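Local atomic coordinates of cGAS/DncV-like nucleotidyltransferase in E. coli homolog (Elizabethkingia meningoseptica ATCC 13253 = NBRC 12535, PDB entry 6E0O), a protein that synthesises cyclic dinucleotide second messengers, probably from ATP or GTP with magnesium, as the signal-making enzyme of a CBASS antiphage defence system. Residues Glu208-Leu222 / Arg273-Cys285. Sequence-based numbering, arbitrary orientation. Where two conformers were deposited one is given.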
ATOM      1  N   GLU A 208     -13.361  12.406 -12.648  1.00 17.48           N
ATOM      2  CA  GLU A 208     -13.479  13.544 -11.750  1.00 17.60           C
ATOM      3  C   GLU A 208     -12.147  13.916 -11.118  1.00 18.04           C
ATOM      4  O   GLU A 208     -11.946  15.080 -10.758  1.00 20.11           O
ATOM      5  CB  GLU A 208     -14.504  13.215 -10.665  1.00 19.39           C
ATOM      6  CG  GLU A 208     -14.880  14.378  -9.789  1.00 20.08           C
ATOM      7  CD  GLU A 208     -15.633  15.449 -10.541  1.00 21.23           C
ATOM      8  OE1 GLU A 208     -16.270  15.128 -11.566  1.00 24.18           O
ATOM      9  OE2 GLU A 208     -15.590  16.616 -10.107  1.00 27.01           O
ATOM     10  N   ILE A 209     -11.245  12.948 -10.948  1.00 16.95           N
ATOM     11  CA  ILE A 209      -9.899  13.198 -10.449  1.00 17.00           C
ATOM     12  C   ILE A 209      -8.923  12.389 -11.290  1.00 17.91           C
ATOM     13  O   ILE A 209      -9.287  11.397 -11.926  1.00 18.06           O
ATOM     14  CB  ILE A 209      -9.731  12.849  -8.950  1.00 16.25           C
ATOM     15  CG1 ILE A 209      -9.907  11.348  -8.720  1.00 16.25           C
ATOM     16  CG2 ILE A 209     -10.703  13.668  -8.104  1.00 17.51           C
ATOM     17  CD1 ILE A 209      -9.772  10.926  -7.273  1.00 16.16           C
ATOM     18  N   ALA A 210      -7.668  12.831 -11.296  1.00 18.73           N
ATOM     19  CA  ALA A 210      -6.619  12.102 -11.987  1.00 19.35           C
ATOM     20  C   ALA A 210      -6.321  10.811 -11.240  1.00 20.42           C
ATOM     21  O   ALA A 210      -6.516  10.711 -10.025  1.00 19.66           O
ATOM     22  CB  ALA A 210      -5.348  12.945 -12.054  1.00 22.78           C
ATOM     23  N   ASP A 211      -5.831   9.817 -11.976  1.00 22.50           N
ATOM     24  CA  ASP A 211      -5.574   8.519 -11.371  1.00 24.68           C
ATOM     25  C   ASP A 211      -4.404   8.543 -10.398  1.00 23.96           C
ATOM     26  O   ASP A 211      -4.160   7.525  -9.746  1.00 25.92           O
ATOM     27  CB  ASP A 211      -5.393   7.424 -12.428  1.00 29.57           C
ATOM     28  CG  ASP A 211      -4.189   7.643 -13.311  1.00 34.53           C
ATOM     29  OD1 ASP A 211      -3.441   8.618 -13.094  1.00 35.25           O
ATOM     30  OD2 ASP A 211      -3.990   6.823 -14.231  1.00 38.34           O
ATOM     31  N   ASN A 212      -3.699   9.671 -10.270  1.00 24.56           N
ATOM     32  CA  ASN A 212      -2.594   9.792  -9.324  1.00 23.83           C
ATOM     33  C   ASN A 212      -2.763  10.955  -8.349  1.00 21.48           C
ATOM     34  O   ASN A 212      -1.786  11.339  -7.691  1.00 25.10           O
ATOM     35  CB  ASN A 212      -1.248   9.909 -10.050  1.00 28.46           C
ATOM     36  CG  ASN A 212      -1.158  11.139 -10.935  1.00 30.90           C
ATOM     37  OD1 ASN A 212      -2.114  11.908 -11.064  1.00 31.59           O
ATOM     38  ND2 ASN A 212       0.005  11.335 -11.545  1.00 35.95           N
ATOM     39  N   LEU A 213      -3.963  11.534  -8.237  1.00 20.05           N
ATOM     40  CA  LEU A 213      -4.191  12.546  -7.210  1.00 19.13           C
ATOM     41  C   LEU A 213      -3.813  12.001  -5.839  1.00 18.56           C
ATOM     42  O   LEU A 213      -3.108  12.656  -5.062  1.00 21.11           O
ATOM     43  CB  LEU A 213      -5.649  13.008  -7.221  1.00 19.09           C
ATOM     44  CG  LEU A 213      -5.986  14.060  -6.158  1.00 19.19           C
ATOM     45  CD1 LEU A 213      -5.211  15.354  -6.393  1.00 20.94           C
ATOM     46  CD2 LEU A 213      -7.494  14.325  -6.135  1.00 19.18           C
ATOM     47  N   VAL A 214      -4.275  10.792  -5.528  1.00 16.66           N
ATOM     48  CA  VAL A 214      -3.908  10.112  -4.294  1.00 15.83           C
ATOM     49  C   VAL A 214      -3.658   8.642  -4.601  1.00 18.30           C
ATOM     50  O   VAL A 214      -4.254   8.062  -5.512  1.00 29.30           O
ATOM     51  CB  VAL A 214      -4.989  10.248  -3.191  1.00 17.24           C
ATOM     52  CG1 VAL A 214      -5.236  11.710  -2.856  1.00 18.62           C
ATOM     53  CG2 VAL A 214      -6.267   9.536  -3.610  1.00 20.31           C
ATOM     54  N   SER A 215      -2.757   8.047  -3.842  1.00 17.44           N
ATOM     55  CA  SER A 215      -2.468   6.627  -3.929  1.00 16.97           C
ATOM     56  C   SER A 215      -3.107   5.926  -2.738  1.00 14.90           C
ATOM     57  O   SER A 215      -3.532   6.556  -1.765  1.00 14.19           O
ATOM     58  CB  SER A 215      -0.955   6.412  -3.864  1.00 16.80           C
ATOM     59  OG  SER A 215      -0.502   6.770  -2.566  1.00 14.08           O
ATOM     60  N   SER A 216      -3.146   4.596  -2.805  1.00 15.75           N
ATOM     61  CA  SER A 216      -3.614   3.810  -1.668  0.58 17.03           C
ATOM     62  C   SER A 216      -2.792   4.111  -0.424  1.00 14.24           C
ATOM     63  O   SER A 216      -3.340   4.276   0.669  1.00 14.28           O
ATOM     64  CB  SER A 216      -3.540   2.313  -1.978  0.58 21.56           C
ATOM     65  OG  SER A 216      -3.780   1.548  -0.799  0.58 23.88           O
ATOM     66  N   PHE A 217      -1.468   4.192  -0.576  1.00 13.39           N
ATOM     67  CA  PHE A 217      -0.607   4.510   0.555  1.00 12.38           C
ATOM     68  C   PHE A 217      -1.004   5.842   1.175  1.00 11.03           C
ATOM     69  O   PHE A 217      -1.074   5.976   2.403  1.00 11.63           O
ATOM     70  CB  PHE A 217       0.850   4.549   0.086  1.00 12.54           C
ATOM     71  CG  PHE A 217       1.825   4.929   1.160  1.00 13.12           C
ATOM     72  CD1 PHE A 217       2.264   3.987   2.074  1.00 14.07           C
ATOM     73  CD2 PHE A 217       2.303   6.223   1.258  1.00 14.34           C
ATOM     74  CE1 PHE A 217       3.157   4.330   3.059  1.00 15.75           C
ATOM     75  CE2 PHE A 217       3.196   6.570   2.254  1.00 14.03           C
ATOM     76  CZ  PHE A 217       3.621   5.620   3.151  1.00 14.92           C
ATOM     77  N   PHE A 218      -1.234   6.849   0.337  1.00 11.38           N
ATOM     78  CA  PHE A 218      -1.586   8.173   0.831  1.00 10.71           C
ATOM     79  C   PHE A 218      -2.897   8.123   1.601  1.00 10.42           C
ATOM     80  O   PHE A 218      -3.002   8.677   2.701  1.00 11.14           O
ATOM     81  CB  PHE A 218      -1.656   9.113  -0.369  1.00 11.72           C
ATOM     82  CG  PHE A 218      -1.683  10.576  -0.037  1.00 11.92           C
ATOM     83  CD1 PHE A 218      -0.656  11.176   0.660  1.00 18.98           C
ATOM     84  CD2 PHE A 218      -2.709  11.370  -0.506  1.00 18.80           C
ATOM     85  CE1 PHE A 218      -0.673  12.528   0.916  1.00 19.49           C
ATOM     86  CE2 PHE A 218      -2.725  12.718  -0.248  1.00 18.20           C
ATOM     87  CZ  PHE A 218      -1.691  13.297   0.444  1.00 13.92           C
ATOM     88  N   ILE A 219      -3.904   7.438   1.051  1.00 10.99           N
ATOM     89  CA  ILE A 219      -5.183   7.306   1.748  1.00 10.82           C
ATOM     90  C   ILE A 219      -4.978   6.633   3.103  1.00 11.59           C
ATOM     91  O   ILE A 219      -5.502   7.083   4.130  1.00 11.71           O
ATOM     92  CB  ILE A 219      -6.196   6.541   0.874  1.00 11.78           C
ATOM     93  CG1 ILE A 219      -6.543   7.358  -0.372  1.00 12.76           C
ATOM     94  CG2 ILE A 219      -7.446   6.179   1.681  1.00 13.94           C
ATOM     95  CD1 ILE A 219      -7.426   6.627  -1.371  1.00 14.05           C
ATOM     96  N   GLU A 220      -4.212   5.536   3.120  1.00 11.48           N
ATOM     97  CA  GLU A 220      -3.976   4.824   4.370  1.00 11.06           C
ATOM     98  C   GLU A 220      -3.352   5.732   5.414  1.00 10.58           C
ATOM     99  O   GLU A 220      -3.749   5.703   6.588  1.00 11.97           O
ATOM    100  CB  GLU A 220      -3.082   3.613   4.124  1.00 13.22           C
ATOM    101  CG  GLU A 220      -3.806   2.495   3.403  1.00 15.28           C
ATOM    102  CD  GLU A 220      -2.941   1.300   3.116  1.00 21.69           C
ATOM    103  OE1 GLU A 220      -2.272   0.776   4.030  1.00 22.99           O
ATOM    104  OE2 GLU A 220      -2.944   0.885   1.948  1.00 31.30           O
ATOM    105  N   CYS A 221      -2.381   6.556   5.005  1.00 10.79           N
ATOM    106  CA  CYS A 221      -1.727   7.453   5.952  1.00 10.66           C
ATOM    107  C   CYS A 221      -2.674   8.549   6.426  1.00 10.79           C
ATOM    108  O   CYS A 221      -2.665   8.905   7.608  1.00 11.77           O
ATOM    109  CB  CYS A 221      -0.479   8.071   5.322  1.00 11.59           C
ATOM    110  SG  CYS A 221       0.896   6.924   5.006  1.00 12.14           S
ATOM    111  N   LEU A 222      -3.488   9.109   5.525  1.00 10.28           N
ATOM    112  CA  LEU A 222      -4.414  10.162   5.934  1.00 11.23           C
ATOM    113  C   LEU A 222      -5.374   9.650   6.996  1.00 10.40           C
ATOM    114  O   LEU A 222      -5.560  10.288   8.038  1.00 11.27           O
ATOM    115  CB  LEU A 222      -5.206  10.681   4.739  1.00 10.43           C
ATOM    116  CG  LEU A 222      -4.412  11.442   3.678  1.00 11.70           C
ATOM    117  CD1 LEU A 222      -5.302  11.670   2.457  1.00 13.05           C
ATOM    118  CD2 LEU A 222      -3.878  12.744   4.221  1.00 12.08           C
ATOM    119  N   ARG A 273       3.778  14.570  -2.780  1.00 14.26           N
ATOM    120  CA  ARG A 273       2.359  14.753  -2.481  1.00 15.31           C
ATOM    121  C   ARG A 273       2.191  15.832  -1.418  1.00 14.32           C
ATOM    122  O   ARG A 273       3.072  16.063  -0.588  1.00 21.94           O
ATOM    123  CB  ARG A 273       1.690  13.436  -2.069  1.00 19.73           C
ATOM    124  CG  ARG A 273       1.411  12.498  -3.271  1.00 26.07           C
ATOM    125  CD  ARG A 273       0.154  11.616  -3.104  1.00 30.33           C
ATOM    126  NE  ARG A 273      -0.258  11.025  -4.384  1.00 31.45           N
ATOM    127  CZ  ARG A 273       0.308   9.957  -4.937  1.00 31.64           C
ATOM    128  NH1 ARG A 273       1.305   9.342  -4.318  1.00 33.51           N
ATOM    129  NH2 ARG A 273      -0.120   9.502  -6.112  1.00 30.91           N
ATOM    130  N   THR A 274       1.061  16.523  -1.468  1.00 11.55           N
ATOM    131  CA  THR A 274       0.863  17.704  -0.646  1.00 10.98           C
ATOM    132  C   THR A 274      -0.448  17.642   0.128  1.00 10.43           C
ATOM    133  O   THR A 274      -1.353  16.860  -0.176  1.00 11.12           O
ATOM    134  CB  THR A 274       0.815  18.965  -1.517  1.00 12.41           C
ATOM    135  OG1 THR A 274      -0.412  18.940  -2.261  1.00 14.10           O
ATOM    136  CG2 THR A 274       2.008  19.043  -2.476  1.00 13.08           C
ATOM    137  N   ARG A 275      -0.543  18.514   1.137  1.00 10.64           N
ATOM    138  CA  ARG A 275      -1.800  18.675   1.856  1.00 10.86           C
ATOM    139  C   ARG A 275      -2.919  19.129   0.929  1.00 10.88           C
ATOM    140  O   ARG A 275      -4.084  18.777   1.148  1.00 11.65           O
ATOM    141  CB  ARG A 275      -1.622  19.665   3.003  1.00 11.05           C
ATOM    142  CG  ARG A 275      -0.701  19.165   4.102  1.00 11.61           C
ATOM    143  CD  ARG A 275      -0.513  20.211   5.175  1.00 12.65           C
ATOM    144  NE  ARG A 275       0.433  19.805   6.207  1.00 12.89           N
ATOM    145  CZ  ARG A 275       1.754  19.870   6.086  1.00 13.02           C
ATOM    146  NH1 ARG A 275       2.302  20.307   4.964  1.00 14.07           N
ATOM    147  NH2 ARG A 275       2.531  19.487   7.084  1.00 14.26           N
ATOM    148  N   GLN A 276      -2.593  19.919  -0.095  1.00 10.42           N
ATOM    149  CA  GLN A 276      -3.605  20.352  -1.046  1.00 11.65           C
ATOM    150  C   GLN A 276      -4.193  19.166  -1.801  1.00 11.26           C
ATOM    151  O   GLN A 276      -5.403  19.127  -2.064  1.00 11.96           O
ATOM    152  CB  GLN A 276      -3.000  21.375  -1.999  1.00 12.92           C
ATOM    153  CG  GLN A 276      -3.963  21.842  -3.065  1.00 13.26           C
ATOM    154  CD  GLN A 276      -5.204  22.503  -2.504  1.00 14.76           C
ATOM    155  OE1 GLN A 276      -5.149  23.291  -1.549  1.00 15.44           O
ATOM    156  NE2 GLN A 276      -6.344  22.204  -3.114  1.00 22.17           N
ATOM    157  N   ASP A 277      -3.356  18.190  -2.166  1.00 11.06           N
ATOM    158  CA  ASP A 277      -3.872  16.975  -2.793  1.00 11.42           C
ATOM    159  C   ASP A 277      -4.906  16.305  -1.895  1.00 11.41           C
ATOM    160  O   ASP A 277      -5.971  15.881  -2.355  1.00 12.69           O
ATOM    161  CB  ASP A 277      -2.738  15.980  -3.052  1.00 12.59           C
ATOM    162  CG  ASP A 277      -1.741  16.456  -4.080  1.00 14.08           C
ATOM    163  OD1 ASP A 277      -2.128  17.254  -4.960  1.00 14.95           O
ATOM    164  OD2 ASP A 277      -0.562  16.031  -4.001  1.00 15.09           O
ATOM    165  N   ALA A 278      -4.586  16.179  -0.608  1.00 11.06           N
ATOM    166  CA  ALA A 278      -5.499  15.543   0.334  1.00 11.26           C
ATOM    167  C   ALA A 278      -6.765  16.368   0.529  1.00 11.10           C
ATOM    168  O   ALA A 278      -7.863  15.812   0.617  1.00 11.54           O
ATOM    169  CB  ALA A 278      -4.783  15.348   1.664  1.00 12.40           C
ATOM    170  N   LEU A 279      -6.626  17.693   0.632  1.00 10.82           N
ATOM    171  CA  LEU A 279      -7.789  18.561   0.780  1.00 10.80           C
ATOM    172  C   LEU A 279      -8.729  18.425  -0.407  1.00 12.10           C
ATOM    173  O   LEU A 279      -9.946  18.271  -0.235  1.00 12.52           O
ATOM    174  CB  LEU A 279      -7.324  20.003   0.919  1.00 10.91           C
ATOM    175  CG  LEU A 279      -8.420  21.061   1.036  1.00 12.67           C
ATOM    176  CD1 LEU A 279      -9.229  20.855   2.295  1.00 15.22           C
ATOM    177  CD2 LEU A 279      -7.767  22.435   1.017  1.00 14.10           C
ATOM    178  N   GLY A 280      -8.184  18.483  -1.620  1.00 11.96           N
ATOM    179  CA  GLY A 280      -9.017  18.351  -2.795  1.00 12.31           C
ATOM    180  C   GLY A 280      -9.678  16.994  -2.879  1.00 12.09           C
ATOM    181  O   GLY A 280     -10.853  16.884  -3.236  1.00 14.12           O
ATOM    182  N   PHE A 281      -8.939  15.939  -2.533  1.00 12.07           N
ATOM    183  CA  PHE A 281      -9.523  14.601  -2.532  1.00 10.84           C
ATOM    184  C   PHE A 281     -10.663  14.504  -1.519  1.00 11.41           C
ATOM    185  O   PHE A 281     -11.724  13.956  -1.818  1.00 12.62           O
ATOM    186  CB  PHE A 281      -8.432  13.557  -2.273  1.00 12.42           C
ATOM    187  CG  PHE A 281      -8.954  12.150  -2.213  1.00 11.67           C
ATOM    188  CD1 PHE A 281      -9.514  11.554  -3.329  1.00 13.17           C
ATOM    189  CD2 PHE A 281      -8.887  11.424  -1.040  1.00 13.46           C
ATOM    190  CE1 PHE A 281     -10.002  10.264  -3.275  1.00 15.26           C
ATOM    191  CE2 PHE A 281      -9.382  10.140  -0.980  1.00 13.14           C
ATOM    192  CZ  PHE A 281      -9.934   9.557  -2.096  1.00 14.82           C
ATOM    193  N   MET A 282     -10.462  15.026  -0.306  1.00 11.23           N
ATOM    194  CA  MET A 282     -11.537  14.987   0.686  1.00 11.21           C
ATOM    195  C   MET A 282     -12.779  15.724   0.190  1.00 11.32           C
ATOM    196  O   MET A 282     -13.909  15.273   0.395  1.00 12.34           O
ATOM    197  CB  MET A 282     -11.061  15.617   2.000  1.00 12.15           C
ATOM    198  CG  MET A 282     -10.114  14.775   2.823  1.00 13.52           C
ATOM    199  SD  MET A 282     -10.809  13.185   3.306  1.00 13.91           S
ATOM    200  CE  MET A 282      -9.978  12.153   2.135  1.00 15.67           C
ATOM    201  N   GLN A 283     -12.591  16.882  -0.439  1.00 11.58           N
ATOM    202  CA  GLN A 283     -13.725  17.616  -0.983  1.00 12.84           C
ATOM    203  C   GLN A 283     -14.465  16.784  -2.021  1.00 12.62           C
ATOM    204  O   GLN A 283     -15.701  16.739  -2.032  1.00 13.17           O
ATOM    205  CB  GLN A 283     -13.223  18.912  -1.601  1.00 14.82           C
ATOM    206  CG  GLN A 283     -14.258  19.682  -2.351  1.00 18.51           C
ATOM    207  CD  GLN A 283     -13.707  20.995  -2.847  1.00 20.17           C
ATOM    208  OE1 GLN A 283     -13.014  21.049  -3.861  1.00 25.57           O
ATOM    209  NE2 GLN A 283     -13.996  22.056  -2.125  1.00 22.54           N
ATOM    210  N   LYS A 284     -13.726  16.144  -2.931  1.00 11.80           N
ATOM    211  CA  LYS A 284     -14.369  15.334  -3.959  1.00 12.51           C
ATOM    212  C   LYS A 284     -15.126  14.168  -3.339  1.00 12.63           C
ATOM    213  O   LYS A 284     -16.231  13.825  -3.783  1.00 12.90           O
ATOM    214  CB  LYS A 284     -13.334  14.822  -4.959  1.00 13.60           C
ATOM    215  CG  LYS A 284     -12.676  15.899  -5.795  1.00 16.19           C
ATOM    216  CD  LYS A 284     -13.646  16.543  -6.750  1.00 20.84           C
ATOM    217  CE  LYS A 284     -12.897  17.375  -7.780  1.00 23.80           C
ATOM    218  NZ  LYS A 284     -13.823  18.156  -8.633  1.00 30.25           N
ATOM    219  N   CYS A 285     -14.550  13.551  -2.305  1.00 12.17           N
ATOM    220  CA  CYS A 285     -15.242  12.469  -1.616  1.00 12.36           C
ATOM    221  C   CYS A 285     -16.516  12.979  -0.962  1.00 12.34           C
ATOM    222  O   CYS A 285     -17.577  12.357  -1.070  1.00 12.98           O
ATOM    223  CB  CYS A 285     -14.329  11.836  -0.568  1.00 12.30           C
ATOM    224  SG  CYS A 285     -12.950  10.881  -1.237  1.00 13.22           S
TER
HETATM  225  O   HOH W   1       1.879   9.028  -1.872  1.00 30.22           O
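R273 lies across the start of helix 216-222, with its aliphatic chain on the F218 ring and its guanidinium at the carbonyls of N212 and L213. CD sits over one face of the F218 ring, 3.8 Å from the centroid and 14° off the normal, a CH-pi contact. Beyond it NH2 donates to N212 O at 2.9 Å, in the guanidinium plane but above the carbonyl plane, while NE makes a weak bond to L213 O (3.4 Å). S215 OG and V214 C lie over one guanidinium face, and this plane is tilted 35° from the F218 ring.

F281 forms the second, apolar part of the contact: V214 CG2 stands over the ring centre, 3.7 Å from the centroid, with I209 CD1 at the edge and I219 CD1 oblique to it. A278 CB meets both methyls of L222, CD1 and CD2, each at 3.8 Å. At the periphery K284 NZ and E208 OE2 form a salt bridge of 2.8 Å, met on the carboxylate's anti side.

Both helix starts are capped within their own segments: S215 OG accepts from F218 N, and T274 and D277 form a capping box. The two helices cross at -84°, and N200 of helix 188-205 also touches V214 and F281.

In one deposited conformer S216 OG hydrogen-bonds the bound nucleotide and K197. One good and one weak carbonyl bond are consistent with R273 helping to hold the backbone that leads to S216.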